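Local coordinates for CmeC (Campylobacter jejuni, PDB 4MT4), which probably serves as the trimeric outer-membrane exit channel of an efflux system, at residues L166-A169 / Y170-N174; E185-R188 / I189-K193; L270-P273 / D274-S277; M409-Q412 / D413-E416; V440-I443 / K444-G448. One frame throughout, in Å; residues are numbered along the deposited sequence.

Contact 1 of 5, residues L166-A169 / Y170-N174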
# COMPACT_ATOMS: atom_id res chain seq x y z
N LEU B 166 -24.59 -2.96 -7.08
CA LEU B 166 -25.16 -4.28 -7.28
C LEU B 166 -26.55 -4.18 -7.90
O LEU B 166 -26.88 -4.92 -8.83
CB LEU B 166 -25.24 -5.03 -5.95
CG LEU B 166 -25.94 -6.39 -6.01
CD1 LEU B 166 -25.22 -7.33 -6.97
CD2 LEU B 166 -26.07 -7.01 -4.63
N VAL B 167 -27.37 -3.27 -7.38
CA VAL B 167 -28.71 -3.03 -7.91
C VAL B 167 -28.61 -2.54 -9.35
O VAL B 167 -29.42 -2.90 -10.20
CB VAL B 167 -29.49 -2.01 -7.07
CG1 VAL B 167 -30.89 -1.82 -7.62
CG2 VAL B 167 -29.56 -2.46 -5.62
N ASN B 168 -27.61 -1.70 -9.61
CA ASN B 168 -27.33 -1.22 -10.95
C ASN B 168 -26.99 -2.39 -11.87
O ASN B 168 -27.40 -2.42 -13.03
CB ASN B 168 -26.17 -0.22 -10.92
CG ASN B 168 -26.04 0.59 -12.20
OD1 ASN B 168 -25.21 1.49 -12.28
ND2 ASN B 168 -26.87 0.28 -13.19
N ALA B 169 -26.25 -3.35 -11.34
CA ALA B 169 -25.85 -4.53 -12.09
C ALA B 169 -27.04 -5.44 -12.36
O ALA B 169 -27.14 -6.06 -13.42
CB ALA B 169 -24.76 -5.28 -11.36
N TYR B 170 -27.95 -5.53 -11.39
CA TYR B 170 -29.17 -6.31 -11.55
C TYR B 170 -30.06 -5.72 -12.64
O TYR B 170 -30.61 -6.44 -13.47
CB TYR B 170 -29.94 -6.40 -10.23
CG TYR B 170 -29.55 -7.56 -9.35
CD1 TYR B 170 -29.78 -8.87 -9.74
CD2 TYR B 170 -28.96 -7.34 -8.11
CE1 TYR B 170 -29.43 -9.94 -8.93
CE2 TYR B 170 -28.61 -8.40 -7.29
CZ TYR B 170 -28.85 -9.70 -7.70
OH TYR B 170 -28.49 -10.75 -6.89
N GLU B 171 -30.20 -4.40 -12.62
CA GLU B 171 -31.05 -3.68 -13.57
C GLU B 171 -30.55 -3.84 -15.00
O GLU B 171 -31.34 -4.08 -15.92
CB GLU B 171 -31.13 -2.20 -13.20
CG GLU B 171 -32.00 -1.91 -11.99
CD GLU B 171 -33.47 -2.10 -12.28
OE1 GLU B 171 -34.05 -1.24 -12.98
OE2 GLU B 171 -34.05 -3.10 -11.81
N ASN B 172 -29.24 -3.70 -15.20
CA ASN B 172 -28.66 -3.86 -16.52
C ASN B 172 -28.74 -5.30 -17.00
O ASN B 172 -28.91 -5.56 -18.20
CB ASN B 172 -27.20 -3.38 -16.52
CG ASN B 172 -27.08 -1.88 -16.45
OD1 ASN B 172 -28.03 -1.15 -16.72
ND2 ASN B 172 -25.90 -1.40 -16.08
N GLU B 173 -28.61 -6.24 -16.07
CA GLU B 173 -28.71 -7.66 -16.40
C GLU B 173 -30.13 -8.04 -16.82
O GLU B 173 -30.32 -8.80 -17.77
CB GLU B 173 -28.27 -8.52 -15.22
CG GLU B 173 -28.46 -10.01 -15.44
CD GLU B 173 -28.18 -10.82 -14.19
OE1 GLU B 173 -27.67 -10.25 -13.22
OE2 GLU B 173 -28.49 -12.03 -14.19
N ASN B 174 -31.11 -7.49 -16.11
CA ASN B 174 -32.51 -7.77 -16.41
C ASN B 174 -32.93 -7.13 -17.73
O ASN B 174 -33.74 -7.69 -18.47
CB ASN B 174 -33.41 -7.27 -15.28
CG ASN B 174 -34.54 -8.23 -14.96
OD1 ASN B 174 -35.57 -8.23 -15.63
ND2 ASN B 174 -34.35 -9.05 -13.94
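L166 and Y170 run alongside each other, both projecting in one direction, with CD1 of L166 against CE2 of Y170 at 3.6 Å. The leucine brings its branch to the phenol because CG stands trans to the backbone N (chi1 175°) and so leans along the helix toward the next turn. A flexible aliphatic side chain suits this place, since it can lie along the CD2-CE2 side of a ring that is also stacked on Y250. The same flank meets the backbone too: CD2 of Y170 is 3.3 Å from L166 O, which already accepts Y170 N at 2.8 Å. These contacts join successive turns of the long helix 129-195, part of the helical tube that outer membrane factors extend into the periplasm. On another flank N168 and N172 bring two amide donors together, ND2 to ND2 at 3.5 Å, their planes 59° apart. The two donors can lie this close probably because they share an acceptor, OD1 of N430 on helix 411-445, which takes a hydrogen bond from each; N429 ND2 in turn donates to N172 OD1. Asparagine suits both places, being short and able to give as well as receive. A169, with just a methyl group, lets N224 of helix 201-236 come close. Farther out, L232 of that same helix packs against L166.

Contact 2 of 5, residues E185-R188 / I189-K193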
# COMPACT_ATOMS: atom_id res chain seq x y z
N GLU B 185 -36.30 -14.31 -30.40
CA GLU B 185 -37.57 -14.38 -31.11
C GLU B 185 -37.42 -13.81 -32.52
O GLU B 185 -38.01 -14.33 -33.47
CB GLU B 185 -38.66 -13.62 -30.35
CG GLU B 185 -40.01 -13.60 -31.04
CD GLU B 185 -40.63 -14.98 -31.17
OE1 GLU B 185 -40.29 -15.86 -30.36
OE2 GLU B 185 -41.47 -15.18 -32.08
N ILE B 186 -36.64 -12.75 -32.65
CA ILE B 186 -36.37 -12.14 -33.95
C ILE B 186 -35.69 -13.14 -34.87
O ILE B 186 -36.07 -13.29 -36.04
CB ILE B 186 -35.50 -10.88 -33.81
CG1 ILE B 186 -36.31 -9.74 -33.19
CG2 ILE B 186 -34.95 -10.45 -35.16
CD1 ILE B 186 -35.49 -8.50 -32.88
N TYR B 187 -34.69 -13.85 -34.35
CA TYR B 187 -33.96 -14.83 -35.14
C TYR B 187 -34.85 -16.02 -35.50
O TYR B 187 -34.76 -16.55 -36.61
CB TYR B 187 -32.72 -15.32 -34.39
CG TYR B 187 -31.99 -16.42 -35.11
CD1 TYR B 187 -31.23 -16.15 -36.24
CD2 TYR B 187 -32.07 -17.74 -34.68
CE1 TYR B 187 -30.57 -17.16 -36.91
CE2 TYR B 187 -31.41 -18.75 -35.34
CZ TYR B 187 -30.66 -18.46 -36.46
OH TYR B 187 -30.00 -19.46 -37.13
N ARG B 188 -35.70 -16.44 -34.57
CA ARG B 188 -36.59 -17.57 -34.80
C ARG B 188 -37.54 -17.28 -35.96
O ARG B 188 -37.83 -18.15 -36.77
CB ARG B 188 -37.39 -17.90 -33.54
CG ARG B 188 -38.16 -19.21 -33.61
CD ARG B 188 -39.17 -19.32 -32.48
NE ARG B 188 -40.25 -18.35 -32.62
CZ ARG B 188 -41.38 -18.59 -33.27
NH1 ARG B 188 -41.59 -19.77 -33.83
NH2 ARG B 188 -42.31 -17.64 -33.36
N ILE B 189 -38.02 -16.04 -36.02
CA ILE B 189 -38.90 -15.61 -37.10
C ILE B 189 -38.16 -15.61 -38.43
O ILE B 189 -38.66 -16.13 -39.43
CB ILE B 189 -39.48 -14.21 -36.83
CG1 ILE B 189 -40.38 -14.22 -35.59
CG2 ILE B 189 -40.27 -13.72 -38.04
CD1 ILE B 189 -41.53 -15.20 -35.68
N ASN B 190 -36.97 -15.03 -38.44
CA ASN B 190 -36.16 -14.95 -39.65
C ASN B 190 -35.62 -16.31 -40.09
O ASN B 190 -35.28 -16.50 -41.26
CB ASN B 190 -35.00 -13.98 -39.45
CG ASN B 190 -35.42 -12.53 -39.65
OD1 ASN B 190 -35.29 -11.98 -40.74
ND2 ASN B 190 -35.93 -11.91 -38.59
N ASP B 191 -35.55 -17.26 -39.16
CA ASP B 191 -35.11 -18.61 -39.50
C ASP B 191 -36.22 -19.38 -40.19
O ASP B 191 -35.97 -20.18 -41.09
CB ASP B 191 -34.63 -19.35 -38.25
CG ASP B 191 -34.01 -20.70 -38.57
OD1 ASP B 191 -33.17 -20.76 -39.50
OD2 ASP B 191 -34.35 -21.69 -37.89
N GLU B 192 -37.46 -19.14 -39.76
CA GLU B 192 -38.62 -19.78 -40.38
C GLU B 192 -38.85 -19.22 -41.78
O GLU B 192 -39.09 -19.97 -42.72
CB GLU B 192 -39.88 -19.59 -39.53
CG GLU B 192 -39.82 -20.28 -38.17
CD GLU B 192 -41.11 -20.11 -37.38
OE1 GLU B 192 -42.09 -19.59 -37.94
OE2 GLU B 192 -41.13 -20.50 -36.19
N LYS B 193 -38.77 -17.90 -41.90
CA LYS B 193 -38.95 -17.23 -43.19
C LYS B 193 -37.90 -17.67 -44.20
O LYS B 193 -38.16 -17.72 -45.40
CB LYS B 193 -38.90 -15.71 -43.02
CG LYS B 193 -40.17 -15.10 -42.45
CD LYS B 193 -40.12 -13.58 -42.52
CE LYS B 193 -41.43 -12.95 -42.09
NZ LYS B 193 -41.41 -11.48 -42.26
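A salt-bridge network on a helix surface joins E185, R188 and E192, spaced three and four residues apart near the far end of helix 129-195, just before the chain turns into helix 201-236. R188 sits in the middle, and its long chain, bent at chi3 (68°), lets the guanidinium reach both ways. NH2 donates to E185 OE2 at 2.9 Å on the syn side of the carboxylate, while NE adds two weak bonds to the same group. NH1 turns to E192 OE2 at 2.5 Å, a value so short that its exact length is doubtful, with guanidinium and carboxylate planes 80° apart. Arginine suits the place because its several N-H groups can serve two acids at once. The apolar I189 reaches in beside the pair, its CD1 3.5 Å from R188 NH2 and 3.6 Å from E185 OE2. On another side CB of D191 lies over one face of the Y187 ring. N190 turns inward, and its amide folds back on its own helix: I186 O takes both N190 N, at 3.1 Å, and N190 ND2, from opposite faces of the carbonyl plane. The side-chain bond, 2.9 Å from ND2 to I186 O, is almost straight at 177°.

Contact 3 of 5, residues L270-P273 / D274-S277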
# COMPACT_ATOMS: atom_id res chain seq x y z
N LEU B 270 -14.31 20.17 12.64
CA LEU B 270 -14.85 19.44 13.78
C LEU B 270 -15.81 18.34 13.36
O LEU B 270 -16.37 17.64 14.21
CB LEU B 270 -15.55 20.40 14.74
CG LEU B 270 -14.73 21.58 15.28
CD1 LEU B 270 -15.61 22.49 16.12
CD2 LEU B 270 -13.54 21.08 16.08
N GLN B 271 -16.01 18.18 12.06
CA GLN B 271 -17.02 17.24 11.57
C GLN B 271 -16.44 16.07 10.77
O GLN B 271 -17.16 15.13 10.45
CB GLN B 271 -18.05 17.99 10.72
CG GLN B 271 -18.96 18.89 11.54
CD GLN B 271 -19.81 19.79 10.68
OE1 GLN B 271 -19.40 20.21 9.60
NE2 GLN B 271 -21.01 20.10 11.16
N ARG B 272 -15.15 16.13 10.46
CA ARG B 272 -14.49 15.03 9.78
C ARG B 272 -13.54 14.29 10.73
O ARG B 272 -12.64 14.89 11.30
CB ARG B 272 -13.72 15.52 8.56
CG ARG B 272 -14.59 15.84 7.35
CD ARG B 272 -13.75 16.19 6.13
NE ARG B 272 -12.87 15.09 5.75
CZ ARG B 272 -12.86 14.52 4.55
NH1 ARG B 272 -13.69 14.96 3.60
NH2 ARG B 272 -12.03 13.53 4.28
N PRO B 273 -13.76 12.98 10.90
CA PRO B 273 -12.97 12.13 11.80
C PRO B 273 -11.49 12.08 11.44
O PRO B 273 -10.64 12.02 12.33
CB PRO B 273 -13.61 10.75 11.64
CG PRO B 273 -14.99 11.02 11.15
CD PRO B 273 -14.87 12.23 10.28
N ASP B 274 -11.18 12.11 10.15
CA ASP B 274 -9.80 12.00 9.69
C ASP B 274 -9.00 13.25 10.03
O ASP B 274 -7.79 13.18 10.27
CB ASP B 274 -9.74 11.72 8.19
CG ASP B 274 -10.39 12.81 7.36
OD1 ASP B 274 -11.31 13.49 7.88
OD2 ASP B 274 -9.99 12.99 6.20
N ILE B 275 -9.67 14.40 10.06
CA ILE B 275 -9.03 15.65 10.43
C ILE B 275 -8.72 15.66 11.93
O ILE B 275 -7.64 16.09 12.35
CB ILE B 275 -9.90 16.87 10.08
CG1 ILE B 275 -10.11 16.96 8.56
CG2 ILE B 275 -9.26 18.15 10.59
CD1 ILE B 275 -10.88 18.19 8.11
N GLY B 276 -9.67 15.16 12.72
CA GLY B 276 -9.48 15.06 14.16
C GLY B 276 -8.38 14.08 14.52
O GLY B 276 -7.56 14.34 15.40
N SER B 277 -8.37 12.95 13.83
CA SER B 277 -7.33 11.94 14.02
C SER B 277 -5.95 12.51 13.69
O SER B 277 -4.99 12.30 14.43
CB SER B 277 -7.60 10.71 13.15
OG SER B 277 -6.47 9.86 13.10
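D274 OD1 receives two donors: R272 NE at 3.1 Å, on its syn lone pair, and I275 N at 2.9 Å, in a weak bond bent to 119°. The other carboxylate oxygen, OD2, takes R272 NH2 at 2.9 Å, from above the carboxylate plane. R272 therefore holds D274 side-on, one nitrogen to each oxygen, with the two flat groups turned 37° apart. The acid can face back over the helix start because its CG occupies the crowded position between backbone N and carbonyl carbon (chi1 60°). That places a negative charge beside the first N-H groups of helix 273-293, where it probably interacts favourably with the helix dipole. R272 is the N-cap residue, and its carbonyl oxygen accepts I275 N and G276 N, both weakly at 3.3 Å. P273 suits the first turn well, as it has no N-H there to satisfy, while its own O takes S277 N at 2.9 Å. Next to the salt bridge, CG1 of I275 packs on CB of R272 at 3.9 Å and covers the aliphatic root of the arginine. The guanidinium also forms a salt bridge with E368 of helix 339-405 and gives NH1 to A445 O at the end of helix 411-445; toward helix 129-195, S277 OG is hydrogen-bonded to D147, and P273 packs on E149 and A150.

Contact 4 of 5, residues M409-Q412 / D413-E416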
# COMPACT_ATOMS: atom_id res chain seq x y z
N MET B 409 -39.34 -0.90 -43.20
CA MET B 409 -38.01 -0.63 -42.65
C MET B 409 -37.15 -1.88 -42.71
O MET B 409 -37.61 -2.98 -42.39
CB MET B 409 -38.11 -0.11 -41.21
CG MET B 409 -36.76 0.14 -40.56
SD MET B 409 -36.86 0.86 -38.91
CE MET B 409 -37.57 2.46 -39.27
N SER B 410 -35.89 -1.71 -43.11
CA SER B 410 -34.95 -2.83 -43.18
C SER B 410 -34.69 -3.40 -41.79
O SER B 410 -34.82 -2.70 -40.79
CB SER B 410 -33.64 -2.38 -43.82
OG SER B 410 -32.98 -1.43 -43.00
N LEU B 411 -34.33 -4.68 -41.75
CA LEU B 411 -34.01 -5.35 -40.49
C LEU B 411 -32.85 -4.67 -39.79
O LEU B 411 -32.85 -4.51 -38.57
CB LEU B 411 -33.69 -6.82 -40.73
CG LEU B 411 -33.22 -7.64 -39.53
CD1 LEU B 411 -34.32 -7.75 -38.48
CD2 LEU B 411 -32.75 -9.02 -39.97
N GLN B 412 -31.86 -4.26 -40.58
CA GLN B 412 -30.67 -3.59 -40.06
C GLN B 412 -31.01 -2.30 -39.32
O GLN B 412 -30.51 -2.06 -38.21
CB GLN B 412 -29.70 -3.29 -41.21
CG GLN B 412 -28.49 -2.48 -40.81
CD GLN B 412 -27.58 -2.18 -41.99
OE1 GLN B 412 -27.73 -2.77 -43.06
NE2 GLN B 412 -26.63 -1.27 -41.79
N ASP B 413 -31.85 -1.47 -39.93
CA ASP B 413 -32.29 -0.23 -39.30
C ASP B 413 -33.12 -0.51 -38.05
O ASP B 413 -33.09 0.25 -37.08
CB ASP B 413 -33.10 0.61 -40.28
CG ASP B 413 -32.22 1.40 -41.23
OD1 ASP B 413 -31.03 1.07 -41.35
OD2 ASP B 413 -32.73 2.36 -41.86
N TYR B 414 -33.87 -1.61 -38.07
CA TYR B 414 -34.71 -1.98 -36.93
C TYR B 414 -33.87 -2.47 -35.75
O TYR B 414 -34.12 -2.09 -34.61
CB TYR B 414 -35.72 -3.06 -37.35
CG TYR B 414 -36.46 -3.68 -36.18
CD1 TYR B 414 -37.30 -2.92 -35.38
CD2 TYR B 414 -36.32 -5.03 -35.89
CE1 TYR B 414 -37.97 -3.48 -34.32
CE2 TYR B 414 -36.99 -5.60 -34.83
CZ TYR B 414 -37.82 -4.82 -34.05
OH TYR B 414 -38.49 -5.39 -32.99
N LEU B 415 -32.88 -3.30 -36.03
CA LEU B 415 -31.98 -3.81 -35.00
C LEU B 415 -31.18 -2.69 -34.36
O LEU B 415 -30.90 -2.71 -33.16
CB LEU B 415 -31.03 -4.87 -35.58
CG LEU B 415 -31.67 -6.17 -36.08
CD1 LEU B 415 -30.60 -7.10 -36.62
CD2 LEU B 415 -32.47 -6.84 -34.97
N GLU B 416 -30.81 -1.70 -35.18
CA GLU B 416 -30.05 -0.55 -34.71
C GLU B 416 -30.86 0.30 -33.74
O GLU B 416 -30.37 0.69 -32.68
CB GLU B 416 -29.59 0.30 -35.89
CG GLU B 416 -28.99 1.64 -35.50
CD GLU B 416 -28.59 2.48 -36.70
OE1 GLU B 416 -28.19 1.90 -37.73
OE2 GLU B 416 -28.66 3.72 -36.61
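D413 fits against the residues that lead into its helix: its CB lies 3.7 Å from CG of M409 and 3.4 Å from OG of S410, the M409 side chain running nearly perpendicular to that of D413. S410 is the N-cap of helix 411-445. Its OG is folded back between backbone N and carbonyl carbon (chi1 66°), where it accepts D413 N at 3.3 Å in a fairly straight bond of 160°. Serine is a natural choice here, a short hydroxyl that can stand in for the carbonyl missing at a helix start. The acid of D413, in the first turn, probably adds a favourable charge for the helix dipole. L411 extends along the helix so that CD1 rests on CG of L415 at 3.9 Å, and the same methyl group approaches the edge of the Y414 ring. The backbone runs beneath this leucine pair, with L415 N on L411 O at 2.8 Å. Q412, its CG anti to the backbone N, sets CB 3.1 Å from D413 N; its carbonyl takes E416 N, and its extended side chain packs on E416 of a neighbouring subunit. M409 packs on Y202 of the other neighbouring subunit. Within the chain, I186 of helix 129-195 touches Y414 and L415, the ring of Y414 is stacked on Y404 of helix 339-405, and L415 meets N210 of helix 201-236.

Contact 5 of 5, residues V440-I443 / K444-G448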
# COMPACT_ATOMS: atom_id res chain seq x y z
N VAL B 440 -23.97 9.77 -1.35
CA VAL B 440 -23.12 9.18 -0.32
C VAL B 440 -21.77 9.90 -0.24
O VAL B 440 -21.27 10.17 0.85
CB VAL B 440 -22.88 7.68 -0.59
CG1 VAL B 440 -21.99 7.08 0.49
CG2 VAL B 440 -24.21 6.95 -0.66
N ASP B 441 -21.20 10.22 -1.40
CA ASP B 441 -19.91 10.90 -1.46
C ASP B 441 -19.96 12.25 -0.75
O ASP B 441 -19.01 12.63 -0.06
CB ASP B 441 -19.47 11.10 -2.92
CG ASP B 441 -18.97 9.81 -3.55
OD1 ASP B 441 -18.44 8.95 -2.81
OD2 ASP B 441 -19.10 9.65 -4.78
N VAL B 442 -21.06 12.97 -0.92
CA VAL B 442 -21.27 14.24 -0.23
C VAL B 442 -21.37 14.02 1.28
O VAL B 442 -20.71 14.70 2.06
CB VAL B 442 -22.54 14.96 -0.72
CG1 VAL B 442 -22.81 16.20 0.12
CG2 VAL B 442 -22.41 15.32 -2.19
N ILE B 443 -22.20 13.06 1.67
CA ILE B 443 -22.36 12.70 3.07
C ILE B 443 -21.03 12.27 3.68
O ILE B 443 -20.68 12.66 4.79
CB ILE B 443 -23.40 11.57 3.25
CG1 ILE B 443 -24.77 12.03 2.76
CG2 ILE B 443 -23.47 11.14 4.71
CD1 ILE B 443 -25.84 10.96 2.81
N LYS B 444 -20.28 11.46 2.93
CA LYS B 444 -18.98 10.97 3.38
C LYS B 444 -17.98 12.12 3.55
O LYS B 444 -17.21 12.15 4.51
CB LYS B 444 -18.42 9.95 2.39
CG LYS B 444 -17.09 9.33 2.81
CD LYS B 444 -16.33 8.77 1.62
CE LYS B 444 -17.16 7.77 0.84
NZ LYS B 444 -16.42 7.22 -0.33
N ALA B 445 -18.00 13.05 2.60
CA ALA B 445 -17.05 14.16 2.60
C ALA B 445 -17.29 15.13 3.75
O ALA B 445 -16.38 15.85 4.17
CB ALA B 445 -17.11 14.90 1.27
N PHE B 446 -18.52 15.15 4.26
CA PHE B 446 -18.88 16.05 5.35
C PHE B 446 -18.85 15.36 6.71
O PHE B 446 -19.30 15.92 7.71
CB PHE B 446 -20.26 16.67 5.10
CG PHE B 446 -20.23 17.84 4.15
CD1 PHE B 446 -20.23 17.64 2.78
CD2 PHE B 446 -20.21 19.14 4.63
CE1 PHE B 446 -20.20 18.71 1.91
CE2 PHE B 446 -20.19 20.21 3.77
CZ PHE B 446 -20.19 20.00 2.41
N GLY B 447 -18.33 14.13 6.74
CA GLY B 447 -18.12 13.43 7.99
C GLY B 447 -19.20 12.43 8.38
O GLY B 447 -19.05 11.70 9.35
N GLY B 448 -20.29 12.41 7.62
CA GLY B 448 -21.36 11.46 7.85
C GLY B 448 -22.11 11.64 9.16
O GLY B 448 -22.76 10.71 9.64
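Helix 411-445 ends here in a turn that fits a Schellman motif: G448 N reaches back to I443 O, weakly, at 2.9 Å, and G447 N to K444 O at 3.2 Å. G447 has a positive phi of 98°, where a CB would be jammed against the preceding carbonyl, so glycine belongs there; G448 also has positive phi. The last full turn carries side chains of three kinds. F446 has its CG trans to its own carbonyl carbon (chi1 -81°), which lays the ring back along the helix next to V442, both projecting in one direction. The ring meets V442 O edge-on, CD1 at 3.1 Å, and rests on V442 CG1 at 4.0 Å. An aromatic ring suits this place, since its slightly positive C-H edge can face V442 O while the ring packs on I369 of helix 339-405 and on P261. K444 runs the other way: its chain leaves trans to the backbone N, then bends at chi3 (-55°) and swings NZ alongside D441. The resulting salt bridge, NZ to OD1, is long at 3.6 Å, and the firmer partner of D441 OD1 is Q161 NE2 on helix 129-195. Lysine has the length to bring its charge there while its CB stays close to the helix backbone. V440 and I443 are branched and apolar, as befits residues that both pack on W37. Where the chain turns back at the glycines, CG2 of I443 comes within 3.8 Å of G448 CA.

All five contacts are local and follow one another along the chain, so none closes a long loop, and none nests in or crosses another. Contacts 1 and 2 lie on the same helix, 129-195, with centres 28 Å apart. Contact 3 opens helix 273-293, whereas contacts 4 and 5 mark the start and the end of helix 411-445, their centres 47 Å apart. The folding of the chain then pairs distant parts of the sequence: contact 2 touches contact 4 through packing, mostly of I186 on Y414 and L415, near one end of the helical tube, and contact 3 touches contact 5 closer to the centre of the molecule, joining a helix start to a helix end.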